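Local structure of AGR_L_2016p (Agrobacterium tumefaciens, 2GVH) at the interface of chains A and B. The protein hydrolyses acyl-CoA thioesters to free CoA and the carboxylic acid, and carries two thioesterase-superfamily segments in one chain. Numbering follows the deposited sequence. Chains: chain A/B, AGR_L_2016p.

Three contacts follow one seam between chains A and B. Contact 3 lies in the middle, its C-alpha centre about 14 Å from that of contact 1 and about 16 Å from that of contact 2; contacts 1 and 2 are about 23 Å apart. Contacts 1 and 3 share A helix 179-198 and B helix 49-67, so the second thioesterase segment of A meets the first of B. Contact 2 instead sets the loop A:Phe36 to A:Asp39 against B helix 40-46. The interface is not an exact two-fold, and the structure alone does not show whether the three deposited copies persist in solution.

Contact 1: the interface of chains A and B. Residues chain A 178-181; chain B 53, 56, 60, 73, 165.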
# COMPACT_ATOMS: atom_id res chain seq x y z
N PHE A 178 9.88 -10.19 3.73
CA PHE A 178 11.03 -10.06 2.82
C PHE A 178 12.14 -9.34 3.55
O PHE A 178 11.88 -8.32 4.22
CB PHE A 178 10.65 -9.28 1.55
CG PHE A 178 9.64 -9.97 0.71
CD1 PHE A 178 9.99 -11.09 -0.06
CD2 PHE A 178 8.32 -9.53 0.69
CE1 PHE A 178 9.03 -11.77 -0.85
CE2 PHE A 178 7.34 -10.21 -0.09
CZ PHE A 178 7.71 -11.33 -0.87
N GLY A 179 13.36 -9.88 3.44
CA GLY A 179 14.51 -9.23 4.05
C GLY A 179 14.70 -7.81 3.54
O GLY A 179 15.17 -6.92 4.24
N GLY A 180 14.33 -7.60 2.28
CA GLY A 180 14.41 -6.26 1.70
C GLY A 180 13.54 -5.30 2.50
O GLY A 180 13.90 -4.15 2.71
N GLU A 181 12.43 -5.83 2.99
CA GLU A 181 11.46 -5.01 3.67
C GLU A 181 11.97 -4.74 5.06
O GLU A 181 11.76 -3.65 5.63
CB GLU A 181 10.10 -5.67 3.69
CG GLU A 181 8.98 -4.65 3.57
CD GLU A 181 8.74 -4.19 2.15
OE1 GLU A 181 8.85 -5.00 1.20
OE2 GLU A 181 8.42 -2.99 1.98
N ALA B 53 14.63 -2.48 -0.80
CA ALA B 53 13.58 -3.50 -0.80
C ALA B 53 13.31 -4.14 -2.18
O ALA B 53 13.16 -5.34 -2.30
CB ALA B 53 12.29 -2.91 -0.19
N ASP B 56 15.94 -6.45 -3.24
CA ASP B 56 15.80 -7.74 -2.63
C ASP B 56 14.63 -8.49 -3.26
O ASP B 56 14.74 -9.68 -3.53
CB ASP B 56 15.73 -7.61 -1.12
CG ASP B 56 15.23 -8.87 -0.43
OD1 ASP B 56 16.05 -9.74 -0.09
OD2 ASP B 56 13.99 -8.95 -0.20
N PHE B 60 14.84 -12.22 -4.74
CA PHE B 60 13.96 -13.25 -4.25
C PHE B 60 13.29 -14.03 -5.40
O PHE B 60 13.46 -15.28 -5.51
CB PHE B 60 12.93 -12.65 -3.30
CG PHE B 60 11.82 -13.59 -2.94
CD1 PHE B 60 11.99 -14.54 -1.95
CD2 PHE B 60 10.60 -13.52 -3.59
CE1 PHE B 60 10.96 -15.41 -1.62
CE2 PHE B 60 9.57 -14.39 -3.27
CZ PHE B 60 9.75 -15.33 -2.27
N THR B 73 16.47 -14.32 2.67
CA THR B 73 17.67 -13.54 2.47
C THR B 73 18.55 -13.71 3.69
O THR B 73 18.22 -13.23 4.77
CB THR B 73 17.32 -12.12 2.25
OG1 THR B 73 16.49 -12.06 1.10
CG2 THR B 73 18.55 -11.31 1.98
N ILE B 165 5.41 -9.45 -8.03
CA ILE B 165 4.69 -10.43 -7.24
C ILE B 165 3.28 -9.94 -7.06
O ILE B 165 3.04 -8.74 -7.14
CB ILE B 165 5.34 -10.61 -5.90
CG1 ILE B 165 6.60 -11.42 -6.08
CG2 ILE B 165 4.43 -11.36 -4.94
CD1 ILE B 165 7.60 -11.15 -5.02
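This interface between two copies of one protein sets the start of A helix 179-198 against the flank of B helix 49-67, joining the second hotdog-type thioesterase segment of A to the first of B in the deposited trimer. B:Asp56 is the polar centre. Its CG stands anti to the backbone N (chi1 165°), extending the carboxylate toward the other chain, where A:Gly180 N donates to B:Asp56 OD2 at 2.8 Å, bent to 139° at the hydrogen and arriving from above the carboxylate plane. The other oxygen, B:Asp56 OD1, receives the B:Thr73 hydroxyl OG1 at 2.6 Å on its syn lone pair, which fixes the rotation of the group. Glycine suits the helix start because A:Gly180 CA, bare of a side chain, can approach B:Asp56 CB to 3.4 Å; small B:Ala53 likewise rests its CB 3.5 Å from A:Gly180 O. Beside this polar pair, A:Phe178 points an edge, CE1, at the face of B:Phe60, 3.6 Å from its CE2, with the ring planes 78° apart. A:Phe178 CZ, the ring tip, meets B:Ile165 CD1 at 4.2 Å. The helix start would tend to stabilise a charged carboxylate. By family resemblance B:Asp56 is the likely catalytic acid, so the contact probably completes an active site between chains.

Contact 2: the interface of chains A and B. Residues chain A 36-39; chain B 40-41, 44-45.
The aromatic side chain of A:Phe36 and the amide of B:Asn41 cross at about a right angle, their planes turned 46° apart, in this thioesterase-superfamily protein, where a loop of chain A meets helix 40-46 of chain B. A:Phe36 has CG anti to its carbonyl carbon (chi1 -76°), which sends the ring along the short B helix. A:Phe36 CD2 comes 3.4 Å from the amide oxygen OD1 of B:Asn41. Farther along the same ring, A:Phe36 CE2 lies 4.1 Å from the B:Thr45 methyl CG2, and A:Phe36 CZ is 4.2 Å from B:Gly44 O; the lack of a side chain on glycine leaves the helix backbone approachable by so large a ring. A:Asp39 lays its carboxylate alongside B:Asn41. Both hold CG anti to the backbone N, and the two side chains cross obliquely with carboxylate and amide nearly parallel, 15° apart; A:Asp39 CG packs 3.5 Å from B:Asn41 CB. B:Thr40, at the helix start, puts OG1 in the crowded position between N and the carbonyl carbon, and this hydroxyl donates to A:Pro37 O at 2.9 Å from above the carbonyl plane. A turn later B:Thr45 OG1 bonds back to B:Asn41 O at 2.8 Å, on an in-plane lone pair. That bond ties the hydroxyl to its own helix and leaves the methyl to point toward A:Phe36 CE2.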
# COMPACT_ATOMS: atom_id res chain seq x y z
N PHE A 36 7.76 13.76 3.73
CA PHE A 36 8.77 14.52 2.99
C PHE A 36 8.30 15.91 2.53
O PHE A 36 7.09 16.09 2.29
CB PHE A 36 9.25 13.72 1.78
CG PHE A 36 10.19 12.62 2.13
CD1 PHE A 36 11.56 12.85 2.18
CD2 PHE A 36 9.71 11.35 2.42
CE1 PHE A 36 12.44 11.82 2.51
CE2 PHE A 36 10.58 10.31 2.75
CZ PHE A 36 11.96 10.55 2.80
N PRO A 37 9.24 16.87 2.38
CA PRO A 37 8.88 18.21 1.90
C PRO A 37 8.22 18.10 0.53
O PRO A 37 8.74 17.40 -0.36
CB PRO A 37 10.22 18.92 1.77
CG PRO A 37 11.11 18.21 2.71
CD PRO A 37 10.68 16.77 2.66
N GLY A 38 7.07 18.74 0.37
CA GLY A 38 6.38 18.74 -0.90
C GLY A 38 5.46 17.56 -1.16
O GLY A 38 4.76 17.56 -2.17
N ASP A 39 5.45 16.54 -0.29
CA ASP A 39 4.51 15.43 -0.47
C ASP A 39 3.11 15.79 0.06
O ASP A 39 2.76 15.46 1.21
CB ASP A 39 5.04 14.12 0.13
CG ASP A 39 4.12 12.93 -0.10
OD1 ASP A 39 3.23 12.99 -0.97
OD2 ASP A 39 4.29 11.92 0.60
N THR B 40 8.29 13.69 -4.70
CA THR B 40 9.42 13.72 -3.76
C THR B 40 9.42 12.56 -2.75
O THR B 40 10.47 12.16 -2.26
CB THR B 40 9.52 15.07 -2.98
OG1 THR B 40 8.29 15.33 -2.29
CG2 THR B 40 9.87 16.24 -3.92
N ASN B 41 8.24 12.03 -2.45
CA ASN B 41 8.11 10.91 -1.50
C ASN B 41 8.65 9.59 -2.08
O ASN B 41 9.48 8.91 -1.47
CB ASN B 41 6.65 10.74 -1.05
CG ASN B 41 6.47 9.62 -0.02
OD1 ASN B 41 7.22 9.55 0.97
ND2 ASN B 41 5.49 8.74 -0.25
N GLY B 44 12.40 10.04 -2.71
CA GLY B 44 13.13 9.98 -1.44
C GLY B 44 13.19 8.61 -0.81
O GLY B 44 14.09 8.34 -0.01
N THR B 45 12.23 7.74 -1.15
CA THR B 45 12.19 6.40 -0.61
C THR B 45 12.81 5.39 -1.55
O THR B 45 13.46 4.45 -1.11
CB THR B 45 10.75 5.93 -0.28
OG1 THR B 45 9.90 6.10 -1.43
CG2 THR B 45 10.20 6.68 0.92

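Contact 3: the interface of chains A and B. Residues chain A 183, 187, 204-207; chain B 48-49, 52, 79-81, 83.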
# COMPACT_ATOMS: atom_id res chain seq x y z
N ILE A 183 15.19 -4.49 5.59
CA ILE A 183 16.27 -3.55 5.39
C ILE A 183 15.72 -2.14 5.27
O ILE A 183 16.23 -1.20 5.84
CB ILE A 183 17.07 -3.90 4.18
CG1 ILE A 183 17.94 -5.12 4.45
CG2 ILE A 183 17.96 -2.74 3.84
CD1 ILE A 183 18.51 -5.76 3.19
N THR A 187 16.64 1.30 7.30
CA THR A 187 17.06 2.49 6.60
C THR A 187 16.22 3.64 7.07
O THR A 187 16.75 4.70 7.37
CB THR A 187 16.97 2.29 5.06
OG1 THR A 187 17.66 1.10 4.69
CG2 THR A 187 17.62 3.44 4.33
N LEU A 204 20.57 8.56 1.74
CA LEU A 204 21.37 7.36 1.88
C LEU A 204 22.51 7.39 0.87
O LEU A 204 22.25 7.64 -0.29
CB LEU A 204 20.50 6.16 1.60
CG LEU A 204 21.22 4.81 1.54
CD1 LEU A 204 21.69 4.44 2.91
CD2 LEU A 204 20.26 3.76 1.02
N ALA A 205 23.77 7.17 1.30
CA ALA A 205 24.91 7.09 0.39
C ALA A 205 25.45 5.67 0.25
O ALA A 205 25.93 5.27 -0.80
CB ALA A 205 25.99 8.02 0.80
N SER A 206 25.40 4.90 1.33
CA SER A 206 25.77 3.49 1.24
C SER A 206 25.29 2.71 2.46
O SER A 206 25.03 3.28 3.52
CB SER A 206 27.28 3.34 1.15
OG SER A 206 27.88 3.81 2.34
N SER A 207 25.16 1.40 2.28
CA SER A 207 24.91 0.49 3.38
C SER A 207 25.94 -0.62 3.36
O SER A 207 26.34 -1.07 2.31
CB SER A 207 23.53 -0.12 3.27
OG SER A 207 23.49 -1.02 2.19
N GLY B 48 16.73 5.21 -1.77
CA GLY B 48 16.65 5.10 -0.31
C GLY B 48 16.24 3.67 -0.07
O GLY B 48 16.52 2.77 -0.90
N GLY B 49 15.54 3.46 1.04
CA GLY B 49 15.26 2.12 1.56
C GLY B 49 14.39 1.29 0.64
O GLY B 49 14.59 0.08 0.50
N LEU B 52 16.18 -0.32 -1.88
CA LEU B 52 16.78 -1.52 -1.33
C LEU B 52 15.81 -2.68 -1.37
O LEU B 52 16.14 -3.74 -1.89
CB LEU B 52 17.29 -1.30 0.08
CG LEU B 52 18.70 -0.75 0.04
CD1 LEU B 52 19.17 -0.35 1.41
CD2 LEU B 52 19.62 -1.77 -0.57
N ILE B 79 26.47 -1.94 -0.33
CA ILE B 79 25.93 -1.29 -1.52
C ILE B 79 26.26 0.21 -1.48
O ILE B 79 26.07 0.86 -0.45
CB ILE B 79 24.40 -1.49 -1.61
CG1 ILE B 79 24.05 -2.97 -1.76
CG2 ILE B 79 23.81 -0.73 -2.79
CD1 ILE B 79 22.63 -3.28 -1.43
N ASP B 80 26.75 0.75 -2.60
CA ASP B 80 26.87 2.21 -2.75
C ASP B 80 25.69 2.81 -3.52
O ASP B 80 25.32 2.31 -4.58
CB ASP B 80 28.15 2.59 -3.47
CG ASP B 80 29.37 2.46 -2.59
OD1 ASP B 80 29.43 3.12 -1.52
OD2 ASP B 80 30.29 1.71 -2.97
N PHE B 81 25.14 3.89 -3.01
CA PHE B 81 24.02 4.56 -3.64
C PHE B 81 24.38 5.93 -4.12
O PHE B 81 25.10 6.67 -3.43
CB PHE B 81 22.90 4.74 -2.63
CG PHE B 81 21.86 3.69 -2.71
CD1 PHE B 81 22.02 2.51 -2.02
CD2 PHE B 81 20.71 3.89 -3.48
CE1 PHE B 81 21.04 1.51 -2.09
CE2 PHE B 81 19.73 2.90 -3.57
CZ PHE B 81 19.89 1.72 -2.88
N GLN B 83 22.41 9.48 -5.40
CA GLN B 83 21.10 10.05 -5.62
C GLN B 83 21.17 10.89 -6.89
O GLN B 83 22.02 11.75 -7.01
CB GLN B 83 20.59 10.82 -4.38
CG GLN B 83 20.71 10.07 -3.02
CD GLN B 83 19.70 8.95 -2.85
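A:Ser207 O is held by one bond across the chains, a nearly straight one from B:Ile79 N at 2.8 Å (166° at the hydrogen), arriving nearly along the C=O axis. It belongs to an antiparallel beta pairing of two thioesterase-superfamily segments, A strand 201-207 against B strand 79-80. The return bond runs from A:Ser207 N to B:Ile79 O at 2.9 Å, in the carbonyl plane, so both backbone polar atoms of the serine are engaged by one isoleucine. Farther along, B:Phe81 N donates to A:Ala205 O at 2.7 Å, straight at the hydrogen (165°) but above the carbonyl plane. The pairing is made by backbone groups, so the small side chains of A:Ser206 and A:Ser207 fit here without taking part in it.

Apolar side chains pack beside this pairing. A:Leu204, with CG anti to the backbone N (chi1 173°), crosses B:Phe81 obliquely and lays its CD2 methyl over one face of the ring, toward the rim, 3.7 Å from B:Phe81 CD1. The edge of that ring is met within chain B by a methyl of B:Leu52, whose other methyl, CD1, reaches A:Ile183 CG2 at 3.6 Å as the two side chains cross at about a right angle. One turn on, A:Thr187 returns its hydroxyl OG1 to A:Ile183 O at 2.9 Å and turns the CG2 methyl outward to B:Gly49 CA at 3.9 Å, where glycine lets the two helices approach closely.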